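Local coordinates for protein beta-fructofuranosidase (Arthrobacter, PDB 3WPU) that belongs to the levansucrase/invertase family of beta-fructofuranosidases, whose members are built round a five-bladed beta-propeller, at residues D32-Q35 and L36-M39; L141-E145 and G146-Q150; T528-A531 and L532-L536. All coordinates share one frame; numbering follows the deposited sequence.

Contact 1: D32-Q35 and L36-M39; sequences DARQ and LQRM
Gln35 and Arg38 lie side by side on helix 30-38, their side chains pointing the same way and their flat ends turned almost square to each other, amide and guanidinium planes 85° apart. Gln35 OE1 takes a hydrogen bond from Arg38 NH1 at 3.0 Å; the donor lies in the carbonyl plane, on a lone pair, while the oxygen sits 24° out of the guanidinium plane. The bend of Gln35 at chi2 (-46°) folds the amide back along the helix, where OE1 also rests 3.4 Å from Arg38 CD. Gln35 NE2 bonds the carbonyls of Ala31, one turn back in the same helix, and of Pro8, and Arg38 NE that of Gln5; both flat groups are thus fixed in rotation, and Pro8 and Gln5 tie the N-terminal arm to the helix.

Arg34 and Gln37 meet through water: one molecule accepts from Arg34 NE, in the guanidinium plane, and donates to Gln37 OE1 at 2.8 Å. A second links Gln37 NE2 to Ala33 O. Arg34 NH1 also bonds Tyr283 OH and Tyr289 O, and Gln37 NE2 bonds Gly363 O. Met39 lays CG against Gln35 O at 3.2 Å, beside the bond from Met39 N. Leu36 N bonds Ala33 O, and Gln37 N weakly Arg34 O; these three-residue spacings replace the four-residue ones, as in a helix kinked by a local 3-10-like step.

Contact 2: L141-E145 and G146-Q150; sequences LVFKE and GVTGQ
Phe143 turns its ring to Thr148 and Val147 across a tight turn in the loop between strands 137-141 and 159-169. Its CB lies 4.1 Å from Thr148 CG2, at the margin of the contact. With CG anti to the carbonyl carbon (chi1 -68°), the ring is set beneath that methyl: Phe143 CG is 3.5 Å from Thr148 CG2, and both ortho carbons, CD1 and CD2, stay within touch of it. The methyl stands over the centre of the face, 13° off the ring normal, in a CH-pi contact. CD1 alone also meets the neighbouring valine, 3.9 Å from Val147 CG1, which approaches obliquely. Out to CZ the same threonine methyl remains the partner, while Val142 CG1 covers the opposite face, so the ring is sandwiched between two aliphatic groups.

The chain reverses here through a type II beta turn from Lys144 to Val147, closed by a hydrogen bond from Val147 N to Lys144 O with an N-H...O angle of 164°. Gly146 takes the third position with positive phi, as this turn type favours. Val147 CG2, placed anti to the carbonyl carbon, packs 3.3 Å from Lys144 O and, more loosely, against Lys144 CB. One water bridges the turn, donating to Lys144 O and accepting from Thr148 N; another accepts from Gly146 N and gives a weak bond to Glu145 OE2. Thr148 OG1 is bonded to Gln160 and Gln162. Beyond the turn Gln150 NE2 folds back to Val147 O at 2.9 Å, an oxygen that also receives Gln150 N. Phe143 and Thr148 further pack on strand 174-184, Phe143 meeting the ring of Phe179.

Contact 3: T528-A531 and L532-L536; sequences TVRA and LIEKL
This is an intrahelical contact between successive turns of helix 527-539, at the C-terminal end of the chain. Val529 and Ile533 cross obliquely, CG1 of Val529 lying 3.7 Å from CD1 of Ile533. With chi2 extended (174°), that CD1 reaches back one turn to the valine, while CG1 of Ile533 passes 3.3 Å from Val529 O. Leu532 has CG between its backbone N and carbonyl carbon (chi1 85°) and lays CD2 3.6 Å from Thr528 O.

Arg530 and Glu534 are also one turn apart, but they meet through the aliphatic part of the arginine: Glu534 OE2 is 3.4 Å from Arg530 CG. The charged ends stay beyond salt-bridge range, Arg530 NH1 and Glu534 OE2 being 4.4 Å apart and the guanidinium and carboxylate planes 66° apart, so any attraction is probably modest. The backbone bonds run from Leu532, Ile533, Glu534 and Lys535 to the carbonyls four residues earlier, that from Glu534 N to Arg530 O being 3.0 Å. Ile533 also packs on Leu512, Phe516 and Tyr519, and Leu532 on Leu512. One apolar side and one charged side make this an amphipathic alpha-helix docked on helices 502-512 and 514-520.

In the fold
The three contacts follow one another along the chain without touching. Contacts 1 and 2 lie on opposite sides of the chain's centre, about 44 Å between their own centres, and both fall within the levansucrase/invertase sequence range. Contact 1 belongs to a short helix near the N-terminus, contact 2 to a loop lying against strands of the large mixed sheet. Contact 3, in the C-terminal helical cluster, is the outlying one, its centre about 39 Å from that of the chain against about 23 Å for each of the others. Contacts 2 and 3 are the nearest pair, yet about 26 Å separates their nearest atoms; from contact 1 to contact 3 this gap is about 47 Å.

Contact 1: D32-Q35 and L36-M39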
loop_
_atom_site.group_PDB
_atom_site.type_symbol
_atom_site.label_atom_id
_atom_site.label_comp_id
_atom_site.label_asym_id
_atom_site.label_seq_id
_atom_site.Cartn_x
_atom_site.Cartn_y
_atom_site.Cartn_z
ATOM N N ASP A 32 -10.564 18.342 9.527
ATOM C CA ASP A 32 -10.947 17.043 8.930
ATOM C C ASP A 32 -10.582 15.921 9.922
ATOM O O ASP A 32 -11.413 15.096 10.284
ATOM C CB ASP A 32 -10.216 16.818 7.584
ATOM C CG ASP A 32 -10.697 17.748 6.449
ATOM O OD1 ASP A 32 -11.818 18.299 6.522
ATOM O OD2 ASP A 32 -9.934 17.864 5.458
ATOM N N ALA A 33 -9.334 15.915 10.354
ATOM C CA ALA A 33 -8.837 14.850 11.200
ATOM C C ALA A 33 -9.569 14.806 12.540
ATOM O O ALA A 33 -9.704 13.722 13.152
ATOM C CB ALA A 33 -7.319 14.989 11.383
ATOM N N ARG A 34 -10.083 15.937 13.008
ATOM C CA ARG A 34 -10.810 15.944 14.291
ATOM C C ARG A 34 -12.169 15.269 14.199
ATOM O O ARG A 34 -12.748 14.882 15.206
ATOM C CB ARG A 34 -10.886 17.353 14.906
ATOM C CG ARG A 34 -9.533 17.820 15.413
ATOM C CD ARG A 34 -9.523 19.254 15.925
ATOM N NE ARG A 34 -10.397 19.462 17.081
ATOM C CZ ARG A 34 -10.766 20.656 17.556
ATOM N NH1 ARG A 34 -10.381 21.784 16.962
ATOM N NH2 ARG A 34 -11.573 20.720 18.616
ATOM N N GLN A 35 -12.668 15.056 12.984
ATOM C CA GLN A 35 -13.879 14.259 12.812
ATOM C C GLN A 35 -13.706 12.828 13.349
ATOM O O GLN A 35 -14.660 12.218 13.793
ATOM C CB GLN A 35 -14.284 14.192 11.348
ATOM C CG GLN A 35 -14.498 15.533 10.656
ATOM C CD GLN A 35 -15.324 16.509 11.469
ATOM O OE1 GLN A 35 -16.507 16.285 11.728
ATOM N NE2 GLN A 35 -14.705 17.595 11.853
ATOM N N LEU A 36 -12.492 12.312 13.299
ATOM C CA LEU A 36 -12.177 10.977 13.838
ATOM C C LEU A 36 -12.561 10.884 15.308
ATOM O O LEU A 36 -13.045 9.839 15.765
ATOM C CB LEU A 36 -10.678 10.648 13.648
ATOM C CG LEU A 36 -10.136 10.616 12.202
ATOM C CD1 LEU A 36 -8.636 10.679 12.155
ATOM C CD2 LEU A 36 -10.649 9.375 11.479
ATOM N N GLN A 37 -12.339 11.957 16.057
ATOM C CA GLN A 37 -12.743 11.957 17.485
ATOM C C GLN A 37 -14.264 12.093 17.629
ATOM O O GLN A 37 -14.886 11.518 18.523
ATOM C CB GLN A 37 -12.036 13.076 18.253
ATOM C CG GLN A 37 -10.543 12.925 18.232
ATOM C CD GLN A 37 -9.828 14.148 18.743
ATOM O OE1 GLN A 37 -10.206 14.712 19.787
ATOM N NE2 GLN A 37 -8.799 14.579 18.014
ATOM N N ARG A 38 -14.894 12.871 16.748
ATOM C CA ARG A 38 -16.343 13.030 16.804
ATOM C C ARG A 38 -17.072 11.719 16.542
ATOM O O ARG A 38 -18.162 11.515 17.042
ATOM C CB ARG A 38 -16.807 14.083 15.781
ATOM C CG ARG A 38 -16.268 15.478 16.041
ATOM C CD ARG A 38 -16.841 16.516 15.074
ATOM N NE ARG A 38 -18.260 16.772 15.329
ATOM C CZ ARG A 38 -19.109 17.291 14.445
ATOM N NH1 ARG A 38 -18.711 17.610 13.222
ATOM N NH2 ARG A 38 -20.392 17.486 14.773
ATOM N N MET A 39 -16.472 10.851 15.723
ATOM C CA MET A 39 -17.081 9.604 15.326
ATOM C C MET A 39 -16.915 8.541 16.405
ATOM O O MET A 39 -17.579 7.526 16.348
ATOM C CB MET A 39 -16.439 9.100 14.040
ATOM C CG MET A 39 -16.671 9.970 12.803
ATOM S SD MET A 39 -15.426 9.640 11.524
ATOM C CE MET A 39 -15.220 7.892 11.942
HETATM O O HOH W 1 -8.408 13.251 15.479
HETATM O O HOH W 2 -11.022 17.281 19.010
#

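Contact 2: L141-E145 and G146-Q150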
loop_
_atom_site.group_PDB
_atom_site.type_symbol
_atom_site.label_atom_id
_atom_site.label_comp_id
_atom_site.label_asym_id
_atom_site.label_seq_id
_atom_site.Cartn_x
_atom_site.Cartn_y
_atom_site.Cartn_z
ATOM N N LEU A 141 14.277 -14.923 -2.559
ATOM C CA LEU A 141 14.570 -13.512 -2.727
ATOM C C LEU A 141 14.620 -13.166 -4.197
ATOM O O LEU A 141 15.055 -13.969 -5.024
ATOM C CB LEU A 141 15.889 -13.170 -2.069
ATOM C CG LEU A 141 15.921 -13.384 -0.547
ATOM C CD1 LEU A 141 17.318 -13.136 0.001
ATOM C CD2 LEU A 141 14.916 -12.448 0.118
ATOM N N VAL A 142 14.196 -11.956 -4.505
ATOM C CA VAL A 142 14.249 -11.461 -5.893
ATOM C C VAL A 142 15.678 -11.160 -6.347
ATOM O O VAL A 142 16.063 -11.497 -7.484
ATOM C CB VAL A 142 13.353 -10.239 -6.055
ATOM C CG1 VAL A 142 13.594 -9.555 -7.416
ATOM C CG2 VAL A 142 11.892 -10.650 -5.898
ATOM N N PHE A 143 16.435 -10.502 -5.480
ATOM C CA PHE A 143 17.744 -9.957 -5.838
ATOM C C PHE A 143 18.905 -10.794 -5.310
ATOM O O PHE A 143 18.947 -11.168 -4.137
ATOM C CB PHE A 143 17.873 -8.532 -5.332
ATOM C CG PHE A 143 16.965 -7.562 -6.021
ATOM C CD1 PHE A 143 17.194 -7.191 -7.327
ATOM C CD2 PHE A 143 15.851 -7.031 -5.356
ATOM C CE1 PHE A 143 16.365 -6.276 -7.938
ATOM C CE2 PHE A 143 15.020 -6.128 -5.967
ATOM C CZ PHE A 143 15.265 -5.745 -7.271
ATOM N N LYS A 144 19.886 -11.036 -6.168
ATOM C CA LYS A 144 21.152 -11.610 -5.708
ATOM C C LYS A 144 21.878 -10.604 -4.826
ATOM O O LYS A 144 21.726 -9.394 -4.980
ATOM C CB LYS A 144 22.037 -12.012 -6.889
ATOM C CG LYS A 144 21.453 -13.129 -7.738
ATOM C CD LYS A 144 22.276 -13.338 -9.004
ATOM C CE LYS A 144 21.658 -14.406 -9.891
ATOM N NZ LYS A 144 21.720 -15.744 -9.243
ATOM N N GLU A 145 22.643 -11.107 -3.867
ATOM C CA GLU A 145 23.416 -10.244 -2.968
ATOM C C GLU A 145 24.188 -9.164 -3.725
ATOM O O GLU A 145 24.829 -9.446 -4.735
ATOM C CB GLU A 145 24.416 -11.081 -2.164
ATOM C CG GLU A 145 25.013 -10.347 -0.972
ATOM C CD GLU A 145 24.209 -10.563 0.290
ATOM O OE1 GLU A 145 24.605 -11.439 1.098
ATOM O OE2 GLU A 145 23.172 -9.878 0.467
ATOM N N GLY A 146 24.076 -7.923 -3.239
ATOM C CA GLY A 146 24.832 -6.796 -3.744
ATOM C C GLY A 146 24.191 -6.065 -4.894
ATOM O O GLY A 146 24.577 -4.926 -5.182
ATOM N N VAL A 147 23.207 -6.679 -5.557
ATOM C CA VAL A 147 22.643 -6.086 -6.762
ATOM C C VAL A 147 22.021 -4.710 -6.476
ATOM O O VAL A 147 22.231 -3.758 -7.220
ATOM C CB VAL A 147 21.603 -7.010 -7.436
ATOM C CG1 VAL A 147 20.807 -6.287 -8.508
ATOM C CG2 VAL A 147 22.306 -8.225 -8.053
ATOM N N THR A 148 21.246 -4.604 -5.402
ATOM C CA THR A 148 20.528 -3.350 -5.142
ATOM C C THR A 148 21.442 -2.232 -4.621
ATOM O O THR A 148 21.079 -1.052 -4.623
ATOM C CB THR A 148 19.307 -3.553 -4.245
ATOM O OG1 THR A 148 19.699 -4.045 -2.942
ATOM C CG2 THR A 148 18.339 -4.516 -4.904
ATOM N N GLY A 149 22.659 -2.600 -4.248
ATOM C CA GLY A 149 23.673 -1.644 -3.842
ATOM C C GLY A 149 24.227 -0.829 -4.991
ATOM O O GLY A 149 24.863 0.174 -4.764
ATOM N N GLN A 150 23.952 -1.232 -6.227
ATOM C CA GLN A 150 24.619 -0.619 -7.386
ATOM C C GLN A 150 24.454 0.884 -7.578
ATOM O O GLN A 150 25.342 1.533 -8.138
ATOM C CB GLN A 150 24.280 -1.338 -8.670
ATOM C CG GLN A 150 22.849 -1.477 -9.042
ATOM C CD GLN A 150 22.712 -2.430 -10.223
ATOM O OE1 GLN A 150 22.464 -2.007 -11.323
ATOM N NE2 GLN A 150 22.988 -3.677 -9.999
HETATM O O HOH W 3 20.612 -6.996 -3.838
HETATM O O HOH W 4 22.148 -7.021 -1.121
#

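Contact 3: T528-A531 and L532-L536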
loop_
_atom_site.group_PDB
_atom_site.type_symbol
_atom_site.label_atom_id
_atom_site.label_comp_id
_atom_site.label_asym_id
_atom_site.label_seq_id
_atom_site.Cartn_x
_atom_site.Cartn_y
_atom_site.Cartn_z
ATOM N N THR A 528 1.262 -26.721 -35.311
ATOM C CA THR A 528 -0.195 -26.679 -35.392
ATOM C C THR A 528 -0.832 -26.346 -34.032
ATOM O O THR A 528 -1.758 -25.537 -33.938
ATOM C CB THR A 528 -0.749 -28.024 -35.926
ATOM O OG1 THR A 528 -0.195 -28.283 -37.214
ATOM C CG2 THR A 528 -2.244 -28.014 -36.052
ATOM N N VAL A 529 -0.372 -27.014 -32.981
ATOM C CA VAL A 529 -0.897 -26.722 -31.655
ATOM C C VAL A 529 -0.579 -25.301 -31.183
ATOM O O VAL A 529 -1.451 -24.608 -30.675
ATOM C CB VAL A 529 -0.378 -27.740 -30.636
ATOM C CG1 VAL A 529 -0.707 -27.291 -29.217
ATOM C CG2 VAL A 529 -1.001 -29.076 -30.935
ATOM N N ARG A 530 0.658 -24.867 -31.381
ATOM C CA ARG A 530 1.044 -23.497 -31.064
ATOM C C ARG A 530 0.108 -22.516 -31.758
ATOM O O ARG A 530 -0.399 -21.577 -31.153
ATOM C CB ARG A 530 2.499 -23.237 -31.478
ATOM C CG ARG A 530 3.029 -21.857 -31.100
ATOM C CD ARG A 530 4.525 -21.757 -31.354
ATOM N NE ARG A 530 5.247 -22.663 -30.472
ATOM C CZ ARG A 530 5.512 -22.424 -29.184
ATOM N NH1 ARG A 530 5.131 -21.288 -28.599
ATOM N NH2 ARG A 530 6.163 -23.336 -28.470
ATOM N N ALA A 531 -0.142 -22.754 -33.044
ATOM C CA ALA A 531 -1.017 -21.878 -33.804
ATOM C C ALA A 531 -2.430 -21.828 -33.262
ATOM O O ALA A 531 -3.060 -20.765 -33.216
ATOM C CB ALA A 531 -1.039 -22.317 -35.265
ATOM N N LEU A 532 -2.968 -22.968 -32.845
ATOM C CA LEU A 532 -4.350 -22.979 -32.439
ATOM C C LEU A 532 -4.518 -22.380 -31.042
ATOM O O LEU A 532 -5.532 -21.747 -30.760
ATOM C CB LEU A 532 -4.953 -24.374 -32.593
ATOM C CG LEU A 532 -4.866 -25.502 -31.579
ATOM C CD1 LEU A 532 -6.118 -25.494 -30.722
ATOM C CD2 LEU A 532 -4.767 -26.836 -32.336
ATOM N N ILE A 533 -3.504 -22.543 -30.193
ATOM C CA ILE A 533 -3.516 -21.905 -28.876
ATOM C C ILE A 533 -3.466 -20.386 -29.036
ATOM O O ILE A 533 -4.274 -19.674 -28.439
ATOM C CB ILE A 533 -2.363 -22.413 -27.985
ATOM C CG1 ILE A 533 -2.608 -23.878 -27.621
ATOM C CG2 ILE A 533 -2.225 -21.545 -26.739
ATOM C CD1 ILE A 533 -1.461 -24.519 -26.878
ATOM N N GLU A 534 -2.543 -19.894 -29.865
ATOM C CA GLU A 534 -2.394 -18.444 -30.080
ATOM C C GLU A 534 -3.628 -17.815 -30.717
ATOM O O GLU A 534 -3.975 -16.680 -30.405
ATOM C CB GLU A 534 -1.158 -18.131 -30.928
ATOM C CG GLU A 534 0.170 -18.416 -30.252
ATOM C CD GLU A 534 1.356 -18.239 -31.186
ATOM O OE1 GLU A 534 1.170 -17.815 -32.349
ATOM O OE2 GLU A 534 2.484 -18.524 -30.758
ATOM N N LYS A 535 -4.296 -18.544 -31.608
ATOM C CA LYS A 535 -5.535 -18.050 -32.208
ATOM C C LYS A 535 -6.654 -17.922 -31.167
ATOM O O LYS A 535 -7.385 -16.929 -31.139
ATOM C CB LYS A 535 -5.973 -18.963 -33.364
ATOM C CG LYS A 535 -7.440 -18.845 -33.730
ATOM C CD LYS A 535 -7.905 -20.054 -34.528
ATOM C CE LYS A 535 -9.087 -20.741 -33.840
ATOM N NZ LYS A 535 -10.285 -19.876 -33.664
ATOM N N LEU A 536 -6.792 -18.929 -30.314
ATOM C CA LEU A 536 -7.845 -18.922 -29.303
ATOM C C LEU A 536 -7.584 -17.798 -28.296
ATOM O O LEU A 536 -8.501 -17.090 -27.888
ATOM C CB LEU A 536 -7.926 -20.284 -28.607
ATOM C CG LEU A 536 -9.155 -20.605 -27.755
ATOM C CD1 LEU A 536 -10.469 -20.446 -28.515
ATOM C CD2 LEU A 536 -9.024 -22.018 -27.215
#